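Local coordinates for dipeptide transport protein DPPA (Bacillus subtilis, PDB 1HI9) that removes N-terminal residues from peptides containing D-amino acids, as a zinc-dependent aminopeptidase that assembles into a decamer enclosing its active sites in a central chamber, at residues 132-137 / 158-163. Sequence-based numbering, arbitrary orientation.
Sequences GELGLN and AKEAEE. With ZN (zinc ion), chain F.
Leu134 reaches across to Ala161 with its isobutyl end, CD1 lying 3.8 Å from the methyl CB. Its other methyl, CD2, comes up beside the Ala161 backbone, 4.1 Å from CA. The branch gets there because CG is swung opposite the backbone N (chi1 -162°), which sends both methyls toward the second helix.

Beside this apolar patch the polar link runs through a water. Glu160 stretches toward the first turn of helix 133-143 with its chain fully extended (chi1 173°, chi2 175°), yet OE1 stops 4.1 Å from Gly132 N, too far for a direct bond. Water 1 fills the step: it donates to Glu160 OE1 at 2.7 Å, accepts from Gly132 N at 2.8 Å and takes a weak bond from Gly135 N. A carboxylate thus faces the start of a helix through one water, with Gly132 in the N-cap position, and the helix dipole would probably steady its negative charge. The second oxygen, OE2, takes the backbone N-H of Arg106, so both carboxylate oxygens have a partner.

The contact joins two successive helices of the chain, 133-143 and 155-162, with strand 148-152 of the mixed, mainly parallel sheet between them in sequence. Leu134 also rests on Tyr103 of strand 97-103, while Ala161 packs on Thr170 of strand 169-176.

One residue before Leu134, Glu133 leaves the same turn in another direction and binds a zinc ion through OE1 at 2.0 Å. Asp8, His104 and water 2 complete that site, where the other oxygen, Glu133 OE2, sits farther from the zinc, at 2.7 Å, and accepts from water 2 at 3.0 Å and from Met117 N, two bonds which, with the metal, probably keep the carboxylate from turning.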
ATOM      1  N   GLY A 132       4.924 -36.773  15.610  1.00 39.17           N
ATOM      2  CA  GLY A 132       4.555 -35.434  15.202  1.00 38.01           C
ATOM      3  C   GLY A 132       3.729 -34.866  16.332  1.00 37.68           C
ATOM      4  O   GLY A 132       3.861 -35.303  17.481  1.00 38.24           O
ATOM      5  N   GLU A 133       2.875 -33.900  16.018  1.00 37.13           N
ATOM      6  CA  GLU A 133       2.006 -33.298  17.027  1.00 36.05           C
ATOM      7  C   GLU A 133       1.186 -34.391  17.705  1.00 36.89           C
ATOM      8  O   GLU A 133       1.037 -34.417  18.927  1.00 35.96           O
ATOM      9  CB  GLU A 133       1.059 -32.287  16.371  1.00 35.04           C
ATOM     10  CG  GLU A 133       1.731 -30.998  15.939  1.00 33.50           C
ATOM     11  CD  GLU A 133       0.877 -30.175  14.998  1.00 33.13           C
ATOM     12  OE1 GLU A 133      -0.347 -30.076  15.227  1.00 33.44           O
ATOM     13  OE2 GLU A 133       1.430 -29.616  14.028  1.00 30.94           O
ATOM     14  N   LEU A 134       0.661 -35.298  16.889  1.00 36.73           N
ATOM     15  CA  LEU A 134      -0.158 -36.394  17.379  1.00 37.50           C
ATOM     16  C   LEU A 134       0.576 -37.197  18.446  1.00 37.35           C
ATOM     17  O   LEU A 134       0.048 -37.426  19.535  1.00 36.62           O
ATOM     18  CB  LEU A 134      -0.543 -37.288  16.209  1.00 37.09           C
ATOM     19  CG  LEU A 134      -1.712 -38.228  16.436  1.00 39.34           C
ATOM     20  CD1 LEU A 134      -2.286 -38.637  15.081  1.00 38.31           C
ATOM     21  CD2 LEU A 134      -1.257 -39.427  17.238  1.00 41.27           C
ATOM     22  N   GLY A 135       1.802 -37.597  18.128  1.00 36.94           N
ATOM     23  CA  GLY A 135       2.595 -38.382  19.049  1.00 36.94           C
ATOM     24  C   GLY A 135       2.957 -37.631  20.303  1.00 36.65           C
ATOM     25  O   GLY A 135       2.748 -38.140  21.401  1.00 37.63           O
ATOM     26  N   LEU A 136       3.500 -36.427  20.159  1.00 36.72           N
ATOM     27  CA  LEU A 136       3.865 -35.649  21.333  1.00 36.82           C
ATOM     28  C   LEU A 136       2.663 -35.425  22.248  1.00 37.52           C
ATOM     29  O   LEU A 136       2.778 -35.566  23.464  1.00 36.84           O
ATOM     30  CB  LEU A 136       4.447 -34.291  20.934  1.00 37.19           C
ATOM     31  CG  LEU A 136       5.890 -34.245  20.433  1.00 39.86           C
ATOM     32  CD1 LEU A 136       6.280 -32.778  20.174  1.00 39.98           C
ATOM     33  CD2 LEU A 136       6.832 -34.865  21.458  1.00 36.90           C
ATOM     34  N   ASN A 137       1.514 -35.078  21.673  1.00 36.76           N
ATOM     35  CA  ASN A 137       0.338 -34.833  22.498  1.00 36.92           C
ATOM     36  C   ASN A 137      -0.140 -36.122  23.180  1.00 37.71           C
ATOM     37  O   ASN A 137      -0.620 -36.094  24.322  1.00 36.09           O
ATOM     38  CB  ASN A 137      -0.794 -34.205  21.673  1.00 37.01           C
ATOM     39  CG  ASN A 137      -0.390 -32.878  21.031  1.00 36.34           C
ATOM     40  OD1 ASN A 137       0.576 -32.233  21.449  1.00 38.15           O
ATOM     41  ND2 ASN A 137      -1.134 -32.464  20.025  1.00 33.81           N
ATOM     42  N   ALA A 158      -5.020 -40.692  10.525  1.00 37.03           N
ATOM     43  CA  ALA A 158      -5.653 -41.845  11.145  1.00 38.60           C
ATOM     44  C   ALA A 158      -4.668 -43.008  11.178  1.00 37.86           C
ATOM     45  O   ALA A 158      -4.520 -43.671  12.194  1.00 35.81           O
ATOM     46  CB  ALA A 158      -6.910 -42.234  10.368  1.00 36.96           C
ATOM     47  N   LYS A 159      -3.999 -43.234  10.052  1.00 40.24           N
ATOM     48  CA  LYS A 159      -3.028 -44.310   9.921  1.00 42.23           C
ATOM     49  C   LYS A 159      -1.890 -44.091  10.905  1.00 41.89           C
ATOM     50  O   LYS A 159      -1.424 -45.028  11.557  1.00 40.11           O
ATOM     51  CB  LYS A 159      -2.479 -44.337   8.496  1.00 46.28           C
ATOM     52  CG  LYS A 159      -1.803 -45.634   8.086  1.00 52.37           C
ATOM     53  CD  LYS A 159      -2.799 -46.801   8.108  1.00 58.06           C
ATOM     54  CE  LYS A 159      -2.235 -48.046   7.419  1.00 60.02           C
ATOM     55  NZ  LYS A 159      -1.985 -47.808   5.961  1.00 61.69           N
ATOM     56  N   GLU A 160      -1.442 -42.842  10.999  1.00 41.26           N
ATOM     57  CA  GLU A 160      -0.357 -42.485  11.906  1.00 42.28           C
ATOM     58  C   GLU A 160      -0.782 -42.755  13.354  1.00 42.03           C
ATOM     59  O   GLU A 160      -0.001 -43.275  14.150  1.00 41.89           O
ATOM     60  CB  GLU A 160       0.029 -41.012  11.699  1.00 41.90           C
ATOM     61  CG  GLU A 160       1.037 -40.453  12.686  1.00 41.37           C
ATOM     62  CD  GLU A 160       1.461 -39.018  12.345  1.00 43.78           C
ATOM     63  OE1 GLU A 160       1.983 -38.321  13.243  1.00 43.88           O
ATOM     64  OE2 GLU A 160       1.284 -38.583  11.183  1.00 43.29           O
ATOM     65  N   ALA A 161      -2.032 -42.432  13.680  1.00 42.14           N
ATOM     66  CA  ALA A 161      -2.551 -42.645  15.030  1.00 42.25           C
ATOM     67  C   ALA A 161      -2.576 -44.121  15.412  1.00 42.85           C
ATOM     68  O   ALA A 161      -2.032 -44.518  16.441  1.00 40.89           O
ATOM     69  CB  ALA A 161      -3.938 -42.063  15.150  1.00 38.87           C
ATOM     70  N   GLU A 162      -3.199 -44.936  14.574  1.00 45.65           N
ATOM     71  CA  GLU A 162      -3.294 -46.352  14.876  1.00 49.70           C
ATOM     72  C   GLU A 162      -1.963 -47.111  14.894  1.00 50.28           C
ATOM     73  O   GLU A 162      -1.868 -48.171  15.510  1.00 50.04           O
ATOM     74  CB  GLU A 162      -4.300 -47.024  13.937  1.00 50.31           C
ATOM     75  CG  GLU A 162      -4.190 -46.619  12.500  1.00 53.01           C
ATOM     76  CD  GLU A 162      -5.444 -46.970  11.703  1.00 54.58           C
ATOM     77  OE1 GLU A 162      -6.551 -46.559  12.115  1.00 53.11           O
ATOM     78  OE2 GLU A 162      -5.321 -47.646  10.657  1.00 57.31           O
ATOM     79  N   GLU A 163      -0.938 -46.567  14.244  1.00 50.62           N
ATOM     80  CA  GLU A 163       0.367 -47.210  14.233  1.00 51.01           C
ATOM     81  C   GLU A 163       1.127 -46.868  15.502  1.00 50.83           C
ATOM     82  O   GLU A 163       2.190 -47.427  15.768  1.00 52.23           O
ATOM     83  CB  GLU A 163       1.187 -46.768  13.027  1.00 52.66           C
ATOM     84  CG  GLU A 163       0.648 -47.288  11.703  1.00 58.37           C
ATOM     85  CD  GLU A 163       1.552 -46.959  10.520  1.00 59.63           C
ATOM     86  OE1 GLU A 163       1.210 -47.365   9.386  1.00 61.47           O
ATOM     87  OE2 GLU A 163       2.598 -46.299  10.723  1.00 61.49           O
TER
HETATM   88 ZN    ZN F 300      -1.229 -29.250  13.664  1.00 31.80          ZN
HETATM   89  O   HOH W   1       2.773 -38.629  15.821  1.00 27.60           O
HETATM   90  O   HOH W   2      -0.443 -27.304  13.748  1.00 28.83           O